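PDB 1RH1: colicin-B from Escherichia coli, which kills Escherichia coli and closely related bacteria by forming channels that depolarize the cytoplasmic membrane and dissipate cellular energy. Local coordinates for residues 51-59 / 200-210; 209-217 / 224-232. All coordinates share one frame; numbering follows the deposited sequence.

Contact 1 (51-59 / 200-210); sequences DYSPQGIAL and VPDRSRPGTNI
Gln-55 and Arg-203 join the two backbones: Arg-203 N donates to Gln-55 O at 2.8 Å in a nearly straight bond (176° at the hydrogen), from above the carbonyl plane and not along a lone pair. The Arg-203 side chain is bent at chi2 and chi3 and folds back to the same oxygen. Its NE adds a weak, bent bond to Gln-55 O, so one carbonyl takes two donors of one residue. Gly-56 CA lies in the guanidinium plane, at its edge, 3.3 Å from Arg-203 NE. Gly-56 has no side chain, and Arg-203 NE and CZ pack directly on its CA. Pro-201 O sits over the centre of one guanidinium face.

A loop that includes Asp-202, Arg-203 and Ser-204 links strand 189-201 to strand 209-210. An Asx turn shapes its start. Asp-202 OD2 accepts from Ser-204 N on its anti side and from Ser-204 OG, 2.7 Å away, on its syn side. Both donors come from the same face of the carboxylate. The oxygen held this way also touches Gln-55, lying 3.4 Å from Gln-55 CG, with the amide and carboxylate planes 59° apart. Beside it, Ser-204 CB packs on the ring of Pro-54 at CG.

The Gln-55 chain is extended beyond CG, and this carries NE2 to 3.3 Å from Ile-210 CG2. Ile-210 CD1 fits between Gln-55 CB and Ile-57 CG2, 3.7 Å from the latter. The same Ile-57 methyl also touches Val-200 CG1, bridging the two strands that flank the loop. Farther back, Ser-53 O accepts from Trp-83 NE1, and Ala-58 O bonds Ser-87 OG.

Contact 2 (209-217 / 224-232); sequences NIKDVYSAP and DLVLSVGQM
An antiparallel beta hairpin brings Tyr-214 and Ala-216 of strand 213-216 against Leu-227 and Leu-225 of strand 225-228. The axes of the two strands come within 4.6 Å. Tyr-214 and Leu-227 form a hydrogen-bonded pair. Leu-227 N reaches Tyr-214 O at 2.7 Å. The return bond, Tyr-214 N to Leu-227 O, is longer at 3.1 Å. Ala-216 and Leu-225 make the next such pair. There Ala-216 N gives a short bond to Leu-225 O, while Leu-225 N to Ala-216 O is more bent, 139° at the hydrogen. Ser-215 and Val-226 lie between as a non-hydrogen-bonded pair, and Ser-215 CA comes 3.2 Å from Leu-225 O in a CA-H...O contact.

The hairpin belongs to a mixed sheet in the N-terminal part of this colicin. Strand 189-201 runs antiparallel beside 213-216, and strand 87-90 runs parallel beside 225-228. On one face Ala-216 CB meets Leu-227 CD1 at 3.8 Å, and both side chains pack on Val-270 of strand 266-271. On the other face Val-213 CG1 touches Val-226 CG1. Val-213 CG2 lies near Ser-228 OG.

Beyond Leu-227 the regular bonding gives way, though the chains stay close. A type II turn from Ile-210 to Val-213 swings the incoming chain round a corner. At its third residue, Asp-212 O takes a weak bond from Val-229 N, and Asp-212 CB lies against Gly-230 CA at 3.6 Å. Val-229 CG2, set between its own backbone N and carbonyl carbon (the CG1 branch has chi1 -53°), points at the edge of the Tyr-214 ring. It lies in the ring plane, 3.5 Å from CE1. Pro-273 and Ser-276 also touch this tyrosine.

How the contacts relate
The centre of contact 1 lies about 46 Å from the centre of the chain, that of contact 2 about 37 Å. Both are partly buried, but contact 2 has the larger share of buried residues. Contact 1 fixes a loop to a loop and two strand ends, through one strong backbone bond, polar side chains and a small isoleucine-valine patch. Contact 2 is regular sheet, with paired backbone bonds and mostly apolar side chains. The two share Asn-209 and Ile-210. Strands 189-201 and 213-216 are sheet neighbours, which puts Val-200 CG2 3.6 Å from Ser-215 CB; from the loop, Ile-57 CD1 also approaches Val-213 CG1.

Contact 1 (51-59 / 200-210)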
# COMPACT_ATOMS: atom_id res chain seq x y z
N ASP A 51 40.63 24.84 -19.50
CA ASP A 51 41.58 23.80 -19.87
C ASP A 51 40.95 22.41 -19.72
O ASP A 51 41.16 21.68 -18.76
CB ASP A 51 42.80 23.98 -19.00
CG ASP A 51 43.96 23.05 -19.32
OD1 ASP A 51 44.41 22.99 -20.47
OD2 ASP A 51 44.42 22.39 -18.39
N TYR A 52 40.10 22.09 -20.71
CA TYR A 52 39.35 20.84 -20.82
C TYR A 52 39.33 20.28 -22.24
O TYR A 52 39.73 20.94 -23.21
CB TYR A 52 37.92 21.05 -20.38
CG TYR A 52 37.86 21.60 -18.97
CD1 TYR A 52 37.64 22.96 -18.77
CD2 TYR A 52 38.06 20.74 -17.88
CE1 TYR A 52 37.64 23.47 -17.48
CE2 TYR A 52 38.06 21.26 -16.58
CZ TYR A 52 37.85 22.63 -16.40
OH TYR A 52 37.89 23.16 -15.13
N SER A 53 38.84 19.05 -22.40
CA SER A 53 38.81 18.43 -23.71
C SER A 53 37.60 18.82 -24.58
O SER A 53 36.46 18.86 -24.09
CB SER A 53 38.88 16.93 -23.53
OG SER A 53 39.26 16.32 -24.76
N PRO A 54 37.85 19.10 -25.88
CA PRO A 54 36.89 19.60 -26.86
C PRO A 54 35.80 18.68 -27.28
O PRO A 54 34.92 19.09 -28.03
CB PRO A 54 37.72 19.99 -28.03
CG PRO A 54 38.79 18.94 -27.97
CD PRO A 54 39.16 19.00 -26.51
N GLN A 55 35.91 17.42 -26.81
CA GLN A 55 34.96 16.34 -27.00
C GLN A 55 33.55 16.74 -26.69
O GLN A 55 32.61 16.21 -27.27
CB GLN A 55 35.31 15.19 -26.13
CG GLN A 55 36.56 14.59 -26.71
CD GLN A 55 37.12 13.36 -26.01
OE1 GLN A 55 38.27 12.97 -26.24
NE2 GLN A 55 36.33 12.72 -25.14
N GLY A 56 33.40 17.66 -25.74
CA GLY A 56 32.11 18.22 -25.42
C GLY A 56 31.61 17.84 -24.04
O GLY A 56 30.67 18.45 -23.52
N ILE A 57 32.23 16.82 -23.44
CA ILE A 57 31.74 16.37 -22.17
C ILE A 57 32.50 17.06 -21.06
O ILE A 57 33.68 17.42 -21.21
CB ILE A 57 31.88 14.81 -22.02
CG1 ILE A 57 33.32 14.34 -22.09
CG2 ILE A 57 31.03 14.18 -23.12
CD1 ILE A 57 33.53 12.88 -21.66
N ALA A 58 31.73 17.20 -19.96
CA ALA A 58 32.22 17.74 -18.71
C ALA A 58 33.33 16.89 -18.11
O ALA A 58 33.49 15.76 -18.57
CB ALA A 58 31.08 17.81 -17.77
N LEU A 59 34.11 17.32 -17.12
CA LEU A 59 35.20 16.47 -16.62
C LEU A 59 34.68 15.20 -15.95
O LEU A 59 33.53 15.13 -15.47
CB LEU A 59 36.07 17.22 -15.61
CG LEU A 59 35.62 17.26 -14.14
CD1 LEU A 59 36.76 17.69 -13.26
CD2 LEU A 59 34.42 18.16 -13.99
N VAL A 200 27.82 9.23 -26.84
CA VAL A 200 27.93 10.68 -26.85
C VAL A 200 28.87 11.10 -27.98
O VAL A 200 29.97 10.57 -28.06
CB VAL A 200 28.47 11.20 -25.48
CG1 VAL A 200 28.63 12.70 -25.49
CG2 VAL A 200 27.48 10.90 -24.37
N PRO A 201 28.48 12.01 -28.87
CA PRO A 201 29.33 12.64 -29.86
C PRO A 201 30.50 13.48 -29.41
O PRO A 201 30.41 14.28 -28.48
CB PRO A 201 28.41 13.46 -30.71
CG PRO A 201 27.21 13.67 -29.84
CD PRO A 201 27.09 12.33 -29.14
N ASP A 202 31.58 13.23 -30.15
CA ASP A 202 32.83 13.94 -30.04
C ASP A 202 32.71 15.25 -30.79
O ASP A 202 32.73 15.27 -32.02
CB ASP A 202 33.98 13.14 -30.66
CG ASP A 202 35.36 13.67 -30.28
OD1 ASP A 202 36.32 12.89 -30.26
OD2 ASP A 202 35.52 14.85 -29.97
N ARG A 203 32.64 16.35 -30.04
CA ARG A 203 32.58 17.67 -30.61
C ARG A 203 33.88 18.05 -31.31
O ARG A 203 33.84 18.97 -32.13
CB ARG A 203 32.29 18.70 -29.54
CG ARG A 203 30.89 19.29 -29.59
CD ARG A 203 29.79 18.27 -29.25
NE ARG A 203 29.85 17.85 -27.84
CZ ARG A 203 28.79 17.37 -27.17
NH1 ARG A 203 27.59 17.24 -27.74
NH2 ARG A 203 28.95 17.03 -25.89
N SER A 204 35.03 17.39 -31.03
CA SER A 204 36.30 17.71 -31.67
C SER A 204 36.57 16.97 -32.95
O SER A 204 37.36 17.45 -33.76
CB SER A 204 37.49 17.44 -30.77
OG SER A 204 37.88 16.09 -30.54
N ARG A 205 35.93 15.80 -33.15
CA ARG A 205 36.12 14.96 -34.33
C ARG A 205 34.75 14.57 -34.86
O ARG A 205 34.28 13.47 -34.61
CB ARG A 205 36.93 13.76 -33.91
CG ARG A 205 37.72 13.20 -35.06
CD ARG A 205 39.21 13.09 -34.71
NE ARG A 205 39.91 14.37 -34.79
CZ ARG A 205 40.18 15.14 -33.72
NH1 ARG A 205 39.80 14.78 -32.49
NH2 ARG A 205 40.83 16.29 -33.90
N PRO A 206 34.05 15.45 -35.59
CA PRO A 206 32.64 15.30 -35.97
C PRO A 206 32.35 14.07 -36.82
O PRO A 206 33.23 13.59 -37.54
CB PRO A 206 32.30 16.58 -36.70
CG PRO A 206 33.27 17.57 -36.11
CD PRO A 206 34.55 16.73 -36.08
N GLY A 207 31.12 13.56 -36.69
CA GLY A 207 30.68 12.34 -37.34
C GLY A 207 30.93 11.13 -36.44
O GLY A 207 30.07 10.24 -36.35
N THR A 208 32.11 11.07 -35.79
CA THR A 208 32.40 10.01 -34.85
C THR A 208 31.85 10.38 -33.46
O THR A 208 31.68 11.57 -33.14
CB THR A 208 33.95 9.73 -34.78
OG1 THR A 208 34.51 10.45 -33.70
CG2 THR A 208 34.70 10.18 -36.02
N ASN A 209 31.51 9.37 -32.64
CA ASN A 209 31.07 9.54 -31.25
C ASN A 209 32.27 9.33 -30.31
O ASN A 209 33.28 8.77 -30.76
CB ASN A 209 29.98 8.52 -30.90
CG ASN A 209 28.60 8.58 -31.60
OD1 ASN A 209 27.90 9.60 -31.71
ND2 ASN A 209 28.17 7.39 -32.04
N ILE A 210 32.29 9.76 -29.03
CA ILE A 210 33.41 9.54 -28.10
C ILE A 210 33.43 8.07 -27.70
O ILE A 210 32.43 7.54 -27.17
CB ILE A 210 33.28 10.39 -26.82
CG1 ILE A 210 33.24 11.86 -27.17
CG2 ILE A 210 34.46 10.12 -25.90
CD1 ILE A 210 32.60 12.70 -26.07

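Contact 2 (209-217 / 224-232)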
# COMPACT_ATOMS: atom_id res chain seq x y z
N ASN A 209 31.51 9.37 -32.64
CA ASN A 209 31.07 9.54 -31.25
C ASN A 209 32.27 9.33 -30.31
O ASN A 209 33.28 8.77 -30.76
CB ASN A 209 29.98 8.52 -30.90
CG ASN A 209 28.60 8.58 -31.60
OD1 ASN A 209 27.90 9.60 -31.71
ND2 ASN A 209 28.17 7.39 -32.04
N ILE A 210 32.29 9.76 -29.03
CA ILE A 210 33.41 9.54 -28.10
C ILE A 210 33.43 8.07 -27.70
O ILE A 210 32.43 7.54 -27.17
CB ILE A 210 33.28 10.39 -26.82
CG1 ILE A 210 33.24 11.86 -27.17
CG2 ILE A 210 34.46 10.12 -25.90
CD1 ILE A 210 32.60 12.70 -26.07
N LYS A 211 34.59 7.44 -27.94
CA LYS A 211 34.79 6.03 -27.65
C LYS A 211 34.58 5.74 -26.17
O LYS A 211 35.13 6.43 -25.31
CB LYS A 211 36.19 5.59 -28.04
CG LYS A 211 36.42 4.08 -27.88
CD LYS A 211 37.92 3.77 -27.92
CE LYS A 211 38.30 2.27 -27.76
NZ LYS A 211 37.89 1.42 -28.87
N ASP A 212 33.73 4.74 -25.92
CA ASP A 212 33.45 4.20 -24.60
C ASP A 212 32.92 5.16 -23.54
O ASP A 212 33.25 5.10 -22.35
CB ASP A 212 34.75 3.50 -24.09
CG ASP A 212 35.12 2.14 -24.71
OD1 ASP A 212 36.03 1.49 -24.21
OD2 ASP A 212 34.51 1.69 -25.68
N VAL A 213 32.06 6.07 -24.02
CA VAL A 213 31.42 7.12 -23.25
C VAL A 213 30.01 7.10 -23.81
O VAL A 213 29.79 7.16 -25.03
CB VAL A 213 32.14 8.49 -23.51
CG1 VAL A 213 31.27 9.69 -23.22
CG2 VAL A 213 33.29 8.63 -22.54
N TYR A 214 29.06 6.99 -22.87
CA TYR A 214 27.63 6.89 -23.16
C TYR A 214 26.89 7.83 -22.23
O TYR A 214 27.44 8.13 -21.17
CB TYR A 214 27.12 5.46 -22.92
CG TYR A 214 27.88 4.41 -23.70
CD1 TYR A 214 29.01 3.80 -23.14
CD2 TYR A 214 27.51 4.10 -25.01
CE1 TYR A 214 29.77 2.91 -23.90
CE2 TYR A 214 28.27 3.20 -25.76
CZ TYR A 214 29.40 2.62 -25.20
OH TYR A 214 30.17 1.75 -25.94
N SER A 215 25.68 8.31 -22.55
CA SER A 215 24.91 9.15 -21.63
C SER A 215 23.58 8.51 -21.29
O SER A 215 22.90 7.97 -22.17
CB SER A 215 24.61 10.54 -22.20
OG SER A 215 23.67 10.56 -23.27
N ALA A 216 23.16 8.58 -20.02
CA ALA A 216 21.91 7.96 -19.60
C ALA A 216 21.07 8.85 -18.71
O ALA A 216 21.64 9.56 -17.88
CB ALA A 216 22.16 6.73 -18.81
N PRO A 217 19.74 8.85 -18.85
CA PRO A 217 18.84 9.57 -17.96
C PRO A 217 18.61 8.98 -16.57
O PRO A 217 17.57 8.40 -16.24
CB PRO A 217 17.59 9.69 -18.79
CG PRO A 217 17.57 8.40 -19.54
CD PRO A 217 19.01 8.29 -19.98
N ASP A 224 21.19 14.46 -18.50
CA ASP A 224 21.66 13.09 -18.61
C ASP A 224 23.08 12.92 -18.07
O ASP A 224 23.96 13.77 -18.28
CB ASP A 224 21.57 12.70 -20.08
CG ASP A 224 20.16 12.52 -20.69
OD1 ASP A 224 20.03 11.75 -21.65
OD2 ASP A 224 19.19 13.14 -20.26
N LEU A 225 23.30 11.86 -17.28
CA LEU A 225 24.61 11.60 -16.70
C LEU A 225 25.50 10.96 -17.76
O LEU A 225 25.03 10.17 -18.58
CB LEU A 225 24.45 10.69 -15.50
CG LEU A 225 25.68 10.26 -14.74
CD1 LEU A 225 26.46 11.42 -14.18
CD2 LEU A 225 25.21 9.38 -13.62
N VAL A 226 26.77 11.37 -17.83
CA VAL A 226 27.67 10.79 -18.80
C VAL A 226 28.39 9.70 -18.06
O VAL A 226 28.92 9.94 -16.98
CB VAL A 226 28.64 11.87 -19.32
CG1 VAL A 226 29.87 11.27 -19.96
CG2 VAL A 226 27.98 12.64 -20.44
N LEU A 227 28.39 8.49 -18.63
CA LEU A 227 29.08 7.36 -18.02
C LEU A 227 30.28 6.95 -18.86
O LEU A 227 30.16 6.59 -20.03
CB LEU A 227 28.08 6.22 -17.89
CG LEU A 227 26.88 6.53 -17.03
CD1 LEU A 227 25.65 5.83 -17.55
CD2 LEU A 227 27.22 6.19 -15.60
N SER A 228 31.46 7.08 -18.28
CA SER A 228 32.68 6.70 -18.94
C SER A 228 33.04 5.29 -18.49
O SER A 228 33.61 5.04 -17.42
CB SER A 228 33.75 7.71 -18.56
OG SER A 228 35.00 7.40 -19.15
N VAL A 229 32.65 4.35 -19.35
CA VAL A 229 32.81 2.93 -19.08
C VAL A 229 34.09 2.31 -19.62
O VAL A 229 34.29 1.10 -19.50
CB VAL A 229 31.66 2.09 -19.66
CG1 VAL A 229 30.34 2.67 -19.16
CG2 VAL A 229 31.76 2.03 -21.17
N GLY A 230 34.92 3.16 -20.22
CA GLY A 230 36.17 2.74 -20.86
C GLY A 230 37.14 1.97 -19.99
O GLY A 230 37.41 0.80 -20.25
N GLN A 231 37.62 2.60 -18.92
CA GLN A 231 38.65 2.02 -18.07
C GLN A 231 38.11 1.47 -16.77
O GLN A 231 38.52 1.78 -15.64
CB GLN A 231 39.70 3.10 -17.85
CG GLN A 231 39.19 4.41 -17.29
CD GLN A 231 40.32 5.40 -17.18
OE1 GLN A 231 41.31 5.22 -16.45
NE2 GLN A 231 40.14 6.47 -17.96
N MET A 232 37.21 0.54 -17.05
CA MET A 232 36.49 -0.16 -16.03
C MET A 232 37.36 -1.08 -15.20
O MET A 232 37.06 -1.30 -14.03
CB MET A 232 35.36 -0.93 -16.71
CG MET A 232 34.42 -1.51 -15.70
SD MET A 232 32.73 -1.32 -16.21
CE MET A 232 32.10 -1.72 -14.62